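Long-range contact in WYL1 (Ruminococcus sp., PDB 6OAW), which is a WYL-domain accessory protein of the Type VI-D CRISPR-Cas system, where it plays a modulatory role, probably by binding RNA: residues N88-I98 with K111-Y122. Sequence-based numbering, arbitrary orientation.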
loop_
_atom_site.group_PDB
_atom_site.type_symbol
_atom_site.label_atom_id
_atom_site.label_comp_id
_atom_site.label_asym_id
_atom_site.label_seq_id
_atom_site.Cartn_x
_atom_site.Cartn_y
_atom_site.Cartn_z
ATOM N N ASN B 88 8.815 -1.494 -12.656
ATOM C CA ASN B 88 9.407 -2.835 -12.846
ATOM C C ASN B 88 9.102 -3.343 -14.261
ATOM O O ASN B 88 9.939 -4.075 -14.759
ATOM C CB ASN B 88 8.944 -3.769 -11.737
ATOM C CG ASN B 88 9.513 -3.351 -10.402
ATOM O OD1 ASN B 88 10.659 -2.904 -10.330
ATOM N ND2 ASN B 88 8.725 -3.466 -9.346
ATOM N N ALA B 89 8.013 -2.913 -14.914
ATOM C CA ALA B 89 7.645 -3.369 -16.277
ATOM C C ALA B 89 8.594 -2.789 -17.328
ATOM O O ALA B 89 8.729 -3.422 -18.399
ATOM C CB ALA B 89 6.225 -3.009 -16.616
ATOM N N PHE B 90 9.180 -1.620 -17.060
ATOM C CA PHE B 90 10.222 -1.017 -17.925
ATOM C C PHE B 90 11.590 -1.575 -17.497
ATOM O O PHE B 90 11.843 -1.746 -16.304
ATOM C CB PHE B 90 10.131 0.511 -17.921
ATOM C CG PHE B 90 8.961 1.010 -18.731
ATOM C CD1 PHE B 90 9.038 1.115 -20.120
ATOM C CD2 PHE B 90 7.744 1.291 -18.114
ATOM C CE1 PHE B 90 7.948 1.562 -20.860
ATOM C CE2 PHE B 90 6.661 1.728 -18.856
ATOM C CZ PHE B 90 6.765 1.873 -20.218
ATOM N N VAL B 91 12.438 -1.846 -18.479
ATOM C CA VAL B 91 13.614 -2.750 -18.320
ATOM C C VAL B 91 14.900 -1.961 -18.584
ATOM O O VAL B 91 15.860 -2.217 -17.877
ATOM C CB VAL B 91 13.514 -4.010 -19.205
ATOM C CG1 VAL B 91 14.565 -5.027 -18.813
ATOM C CG2 VAL B 91 12.142 -4.667 -19.149
ATOM N N GLU B 92 14.917 -1.026 -19.535
ATOM C CA GLU B 92 16.100 -0.176 -19.832
ATOM C C GLU B 92 16.763 0.330 -18.532
ATOM O O GLU B 92 17.967 0.133 -18.366
ATOM C CB GLU B 92 15.693 0.979 -20.735
ATOM C CG GLU B 92 16.822 1.957 -21.017
ATOM C CD GLU B 92 17.528 1.748 -22.319
ATOM O OE1 GLU B 92 18.652 1.170 -22.294
ATOM O OE2 GLU B 92 16.952 2.170 -23.350
ATOM N N TRP B 93 16.012 0.954 -17.629
ATOM C CA TRP B 93 16.606 1.522 -16.398
ATOM C C TRP B 93 17.248 0.397 -15.587
ATOM O O TRP B 93 18.244 0.682 -14.890
ATOM C CB TRP B 93 15.610 2.336 -15.566
ATOM C CG TRP B 93 14.567 1.537 -14.856
ATOM C CD1 TRP B 93 13.319 1.236 -15.324
ATOM C CD2 TRP B 93 14.619 1.038 -13.507
ATOM N NE1 TRP B 93 12.623 0.526 -14.386
ATOM C CE2 TRP B 93 13.386 0.402 -13.256
ATOM C CE3 TRP B 93 15.573 1.077 -12.476
ATOM C CZ2 TRP B 93 13.100 -0.204 -12.032
ATOM C CZ3 TRP B 93 15.301 0.462 -11.269
ATOM C CH2 TRP B 93 14.077 -0.175 -11.052
ATOM N N GLN B 94 16.660 -0.800 -15.611
ATOM C CA GLN B 94 17.114 -1.914 -14.742
ATOM C C GLN B 94 18.428 -2.448 -15.304
ATOM O O GLN B 94 19.262 -2.834 -14.505
ATOM C CB GLN B 94 16.072 -3.018 -14.596
ATOM C CG GLN B 94 14.794 -2.503 -13.989
ATOM C CD GLN B 94 13.819 -3.602 -13.707
ATOM O OE1 GLN B 94 14.089 -4.472 -12.885
ATOM N NE2 GLN B 94 12.652 -3.517 -14.338
ATOM N N ILE B 95 18.632 -2.365 -16.617
ATOM C CA ILE B 95 19.926 -2.721 -17.263
ATOM C C ILE B 95 20.946 -1.633 -16.927
ATOM O O ILE B 95 22.031 -1.990 -16.478
ATOM C CB ILE B 95 19.773 -2.933 -18.774
ATOM C CG1 ILE B 95 18.767 -4.050 -19.054
ATOM C CG2 ILE B 95 21.117 -3.184 -19.441
ATOM C CD1 ILE B 95 19.080 -5.380 -18.403
ATOM N N GLU B 96 20.592 -0.363 -17.075
ATOM C CA GLU B 96 21.513 0.778 -16.836
ATOM C C GLU B 96 21.895 0.894 -15.352
ATOM O O GLU B 96 22.966 1.430 -15.071
ATOM C CB GLU B 96 20.901 2.041 -17.422
ATOM C CG GLU B 96 20.998 2.020 -18.946
ATOM C CD GLU B 96 20.184 3.046 -19.688
ATOM O OE1 GLU B 96 19.372 3.744 -19.035
ATOM O OE2 GLU B 96 20.364 3.131 -20.915
ATOM N N GLU B 97 21.076 0.382 -14.441
ATOM C CA GLU B 97 21.340 0.408 -12.989
ATOM C C GLU B 97 22.480 -0.560 -12.640
ATOM O O GLU B 97 23.079 -0.402 -11.599
ATOM C CB GLU B 97 20.060 0.021 -12.241
ATOM C CG GLU B 97 20.187 0.071 -10.739
ATOM C CD GLU B 97 18.899 -0.300 -10.019
ATOM O OE1 GLU B 97 18.342 -1.369 -10.306
ATOM O OE2 GLU B 97 18.454 0.488 -9.173
ATOM N N ILE B 98 22.756 -1.566 -13.461
ATOM C CA ILE B 98 23.835 -2.550 -13.168
ATOM C C ILE B 98 25.152 -1.795 -12.890
ATOM O O ILE B 98 25.553 -0.933 -13.681
ATOM C CB ILE B 98 23.965 -3.560 -14.307
ATOM C CG1 ILE B 98 22.681 -4.373 -14.467
ATOM C CG2 ILE B 98 25.200 -4.452 -14.095
ATOM C CD1 ILE B 98 22.671 -5.232 -15.730
ATOM N N LYS B 111 22.961 -9.039 -16.968
ATOM C CA LYS B 111 21.910 -8.713 -17.968
ATOM C C LYS B 111 21.060 -9.957 -18.268
ATOM O O LYS B 111 19.849 -9.847 -18.140
ATOM C CB LYS B 111 22.498 -8.176 -19.268
ATOM C CG LYS B 111 22.881 -6.699 -19.288
ATOM C CD LYS B 111 23.022 -6.251 -20.750
ATOM C CE LYS B 111 23.941 -5.063 -20.956
ATOM N NZ LYS B 111 24.251 -4.936 -22.400
ATOM N N SER B 112 21.658 -11.106 -18.594
ATOM C CA SER B 112 20.902 -12.360 -18.864
ATOM C C SER B 112 20.128 -12.799 -17.612
ATOM O O SER B 112 18.996 -13.252 -17.763
ATOM C CB SER B 112 21.791 -13.471 -19.355
ATOM O OG SER B 112 22.503 -13.038 -20.484
ATOM N N TYR B 113 20.734 -12.728 -16.427
ATOM C CA TYR B 113 20.058 -13.086 -15.157
ATOM C C TYR B 113 18.805 -12.220 -14.986
ATOM O O TYR B 113 17.776 -12.769 -14.565
ATOM C CB TYR B 113 20.990 -12.939 -13.945
ATOM C CG TYR B 113 20.281 -12.807 -12.615
ATOM C CD1 TYR B 113 19.844 -13.933 -11.924
ATOM C CD2 TYR B 113 20.012 -11.572 -12.047
ATOM C CE1 TYR B 113 19.191 -13.841 -10.703
ATOM C CE2 TYR B 113 19.345 -11.462 -10.834
ATOM C CZ TYR B 113 18.951 -12.601 -10.143
ATOM O OH TYR B 113 18.238 -12.509 -8.967
ATOM N N LEU B 114 18.895 -10.910 -15.254
ATOM C CA LEU B 114 17.747 -9.970 -15.109
ATOM C C LEU B 114 16.663 -10.265 -16.170
ATOM O O LEU B 114 15.460 -10.269 -15.840
ATOM C CB LEU B 114 18.227 -8.520 -15.248
ATOM C CG LEU B 114 18.853 -7.887 -14.007
ATOM C CD1 LEU B 114 19.465 -6.538 -14.352
ATOM C CD2 LEU B 114 17.827 -7.700 -12.900
ATOM N N ILE B 115 17.040 -10.373 -17.432
ATOM C CA ILE B 115 16.073 -10.641 -18.538
ATOM C C ILE B 115 15.295 -11.908 -18.173
ATOM O O ILE B 115 14.070 -11.838 -18.151
ATOM C CB ILE B 115 16.781 -10.766 -19.899
ATOM C CG1 ILE B 115 17.466 -9.458 -20.307
ATOM C CG2 ILE B 115 15.824 -11.248 -20.969
ATOM C CD1 ILE B 115 16.667 -8.236 -19.971
ATOM N N SER B 116 15.980 -12.994 -17.815
ATOM C CA SER B 116 15.338 -14.296 -17.512
ATOM C C SER B 116 14.377 -14.183 -16.324
ATOM O O SER B 116 13.353 -14.858 -16.363
ATOM C CB SER B 116 16.335 -15.393 -17.276
ATOM O OG SER B 116 15.712 -16.482 -16.606
ATOM N N LYS B 117 14.709 -13.421 -15.281
ATOM C CA LYS B 117 13.882 -13.352 -14.045
ATOM C C LYS B 117 12.682 -12.431 -14.316
ATOM O O LYS B 117 11.580 -12.715 -13.785
ATOM C CB LYS B 117 14.767 -12.950 -12.857
ATOM C CG LYS B 117 14.087 -12.309 -11.654
ATOM C CD LYS B 117 14.986 -12.282 -10.388
ATOM N N LEU B 118 12.862 -11.378 -15.110
ATOM C CA LEU B 118 11.734 -10.491 -15.491
ATOM C C LEU B 118 10.793 -11.242 -16.459
ATOM O O LEU B 118 9.579 -11.142 -16.278
ATOM C CB LEU B 118 12.262 -9.173 -16.067
ATOM C CG LEU B 118 12.969 -8.255 -15.061
ATOM C CD1 LEU B 118 13.589 -7.060 -15.762
ATOM C CD2 LEU B 118 12.025 -7.808 -13.952
ATOM N N SER B 119 11.319 -12.002 -17.415
ATOM C CA SER B 119 10.523 -12.888 -18.298
ATOM C C SER B 119 9.659 -13.836 -17.461
ATOM O O SER B 119 8.439 -13.887 -17.700
ATOM C CB SER B 119 11.388 -13.645 -19.241
ATOM O OG SER B 119 12.085 -12.730 -20.066
ATOM N N ALA B 120 10.257 -14.554 -16.515
ATOM C CA ALA B 120 9.550 -15.556 -15.682
ATOM C C ALA B 120 8.452 -14.867 -14.869
ATOM O O ALA B 120 7.384 -15.470 -14.733
ATOM C CB ALA B 120 10.505 -16.320 -14.797
ATOM N N LYS B 121 8.694 -13.650 -14.376
ATOM C CA LYS B 121 7.757 -12.922 -13.485
ATOM C C LYS B 121 6.492 -12.470 -14.236
ATOM O O LYS B 121 5.392 -12.675 -13.675
ATOM C CB LYS B 121 8.420 -11.682 -12.891
ATOM C CG LYS B 121 7.583 -10.944 -11.858
ATOM C CD LYS B 121 7.711 -9.469 -11.986
ATOM C CE LYS B 121 7.147 -8.747 -10.787
ATOM N NZ LYS B 121 7.478 -7.306 -10.833
ATOM N N TYR B 122 6.632 -11.879 -15.430
ATOM C CA TYR B 122 5.504 -11.396 -16.271
ATOM C C TYR B 122 5.022 -12.490 -17.243
ATOM O O TYR B 122 4.128 -12.192 -18.020
ATOM C CB TYR B 122 5.902 -10.101 -16.993
ATOM C CG TYR B 122 6.192 -8.948 -16.061
ATOM C CD1 TYR B 122 5.208 -8.425 -15.235
ATOM C CD2 TYR B 122 7.456 -8.384 -15.989
ATOM C CE1 TYR B 122 5.476 -7.381 -14.358
ATOM C CE2 TYR B 122 7.751 -7.347 -15.117
ATOM C CZ TYR B 122 6.749 -6.833 -14.307
ATOM O OH TYR B 122 7.046 -5.813 -13.448
HETATM O O HOH W 1 5.760 -5.138 -9.464
#
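Val-91 and Leu-118 reach toward each other tip to tip, CG1 of the valine 3.8 Å from CD1 of the leucine, in the middle of an apolar seam. The valine's CG1 stands anti to its own backbone nitrogen (chi1 -168°), which also carries it across the CD1 end of Ile-115. A second tip-to-tip pair lies toward the Ile-98/Lys-111 end of the seam, with Ile-98 CD1 3.7 Å from Leu-114 CD1. Beside it Ile-95 lies crosswise over the extended Lys-111 chain, its CG2 3.7 Å from the lysine CE; the ammonium beyond forms a salt bridge with Glu-108.

No hydrogen bond crosses between the segments; the Gln-94 amide bonds within its own segment. Gln-94 NE2 donates to Phe-90 O over 2.8 Å at 165°, almost in its own amide plane, and weakly to Asn-88 O. These bonds fix the amide's rotation and set Gln-94 OE1 3.9 Å from Leu-118 CD1.

At the Asn-88 end the Tyr-122 hydroxyl sits against Asn-88, OH to CB 3.3 Å, while Lys-121 NZ donates to that OH at 3.0 Å and Lys-121 CD covers one ring face near its rim. A valine in place of Tyr-122 would probably leave a gap beside Ala-89, lose the hydroxyl's weak bond to Asp-171 and take from Lys-121 NZ one of its two acceptors, the water remaining. That water accepts from Lys-121 NZ and, weakly, from Asn-88 ND2.

Helix 92-96 runs roughly antiparallel to helix 111-122 (150°, axes 10.6 Å apart), so that a short helix and the loop leading into it pack against helix 111-122 in the largely helical N-terminal part of this WYL-domain protein.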